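Local structure of gamma-glutamyltranspeptidase (Ggt) (Helicobacter pylori 26695, 5BPK) at the interface of chains A and B. The protein forms, with the small subunit, an Ntn-hydrolase that cleaves gamma-glutamyl bonds, as in glutathione, and transfers the gamma-glutamyl group to acceptors or water. Residues are numbered along the deposited sequence; one frame, centred on the assembly and turned at random. Chains: chain A, Gamma-glutamyltranspeptidase (Ggt); chain B, Gamma-glutamyltranspeptidase (Ggt).

The interface of chains A and B. Residues chain A 91, 93, 97, 275, 277; chain B 11, 80, 83, 85.
B:Leu80 is the hub of this contact between the two subunits of gamma-glutamyltranspeptidase. Its backbone pairs with A:Lys275 in an antiparallel beta bridge: the amide N of B:Leu80 donates to the carbonyl O of A:Lys275 at 2.8 Å, and the amide N of A:Lys275 returns a bond to the carbonyl O of B:Leu80 at 3.0 Å. Both donors lie in the acceptor's carbonyl plane, so the strands are held in register.

From this bridge the leucine side chain sets out alongside that of A:Lys275, its CB 4.1 Å from the lysine CB. CG is anti to the carbonyl carbon (chi1 -52°), and an extended chi2 (172°) sends CD1 on to the methylene CD of A:Lys275, CG1 of A:Ile277 and the amide tip of A:Asn97. CD2 covers one face of the A:His91 imidazole, 3.9 Å from the centroid and shifted toward the rim, a CH-pi contact. A forked aliphatic residue suits this place: CD1, also near ND1, reaches past the ring that CD2 covers.

The flat imidazole offers that face and also an N-H: ND1 donates to OD1 of A:Asn97, a ready carbonyl acceptor, at 2.6 Å, almost in the ring plane although above the carbonyl plane. This bond helps fix the ring's rotation and would favour a proton on ND1. Compact, branched B:Val85 packs CG2 against the imidazole CD2, which also faces the carbonyl O of B:Gly11 (3.3 Å), whose positive phi (108°) suits glycine. A:Lys275 packs through its methylenes and, bent at chi3, carries NZ to 3.0 Å from ND2 of B:Asn83; as modelled these are two donors, so the amide may be turned, with OD1 facing NZ.

The bridge joins strand 274-278 of chain A to strand 77-81 of chain B. The leucine appears to pack between this layer and strands 85-91 and 97-102, within the Ntn-hydrolase alpha-beta-beta-alpha sandwich built from both chains.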
# COMPACT_ATOMS: atom_id res chain seq x y z
N HIS A 91 -4.80 13.20 8.77
CA HIS A 91 -5.15 13.87 10.03
C HIS A 91 -4.96 15.36 9.79
O HIS A 91 -3.89 15.78 9.38
CB HIS A 91 -4.27 13.38 11.18
CG HIS A 91 -4.43 14.19 12.43
ND1 HIS A 91 -5.39 13.93 13.38
CD2 HIS A 91 -3.76 15.29 12.86
CE1 HIS A 91 -5.29 14.82 14.35
NE2 HIS A 91 -4.32 15.66 14.06
N ALA A 93 -5.18 19.50 10.93
CA ALA A 93 -4.81 20.34 12.06
C ALA A 93 -5.99 20.60 13.00
O ALA A 93 -5.78 20.78 14.19
CB ALA A 93 -4.22 21.65 11.56
N ASN A 97 -10.03 13.32 11.36
CA ASN A 97 -9.34 12.22 10.69
C ASN A 97 -10.22 11.68 9.58
O ASN A 97 -11.40 11.38 9.80
CB ASN A 97 -9.00 11.11 11.68
CG ASN A 97 -8.14 11.60 12.82
OD1 ASN A 97 -6.98 11.97 12.63
ND2 ASN A 97 -8.71 11.62 14.01
N LYS A 275 -4.00 6.53 19.83
CA LYS A 275 -5.11 6.31 18.90
C LYS A 275 -4.53 5.88 17.57
O LYS A 275 -3.59 6.49 17.05
CB LYS A 275 -5.93 7.59 18.74
CG LYS A 275 -7.23 7.40 17.97
CD LYS A 275 -7.94 8.73 17.72
CE LYS A 275 -8.64 9.23 18.97
NZ LYS A 275 -9.48 10.44 18.68
N ILE A 277 -5.27 5.34 13.66
CA ILE A 277 -6.13 5.78 12.55
C ILE A 277 -5.63 5.08 11.29
O ILE A 277 -4.51 5.32 10.86
CB ILE A 277 -6.05 7.32 12.32
CG1 ILE A 277 -6.30 8.07 13.64
CG2 ILE A 277 -7.03 7.77 11.21
CD1 ILE A 277 -7.70 7.95 14.17
N GLY B 11 0.45 20.58 11.95
CA GLY B 11 -0.19 19.41 12.53
C GLY B 11 -0.98 18.56 11.57
O GLY B 11 -1.65 17.62 11.98
N LEU B 80 -1.90 8.74 16.86
CA LEU B 80 -2.02 10.00 17.60
C LEU B 80 -1.74 9.78 19.07
O LEU B 80 -2.04 8.73 19.63
CB LEU B 80 -3.42 10.60 17.45
CG LEU B 80 -3.93 10.75 16.02
CD1 LEU B 80 -5.42 11.16 16.02
CD2 LEU B 80 -3.09 11.76 15.24
N ASN B 83 -4.53 13.26 20.66
CA ASN B 83 -5.07 13.81 19.41
C ASN B 83 -4.08 14.62 18.56
O ASN B 83 -4.49 15.37 17.69
CB ASN B 83 -6.36 14.64 19.67
CG ASN B 83 -7.61 13.79 19.70
OD1 ASN B 83 -8.38 13.84 20.66
ND2 ASN B 83 -7.82 13.00 18.65
N VAL B 85 -0.40 14.32 16.12
CA VAL B 85 0.35 13.37 15.31
C VAL B 85 1.56 12.87 16.09
O VAL B 85 2.35 13.68 16.62
CB VAL B 85 0.80 14.01 13.97
CG1 VAL B 85 1.70 13.06 13.17
CG2 VAL B 85 -0.42 14.41 13.14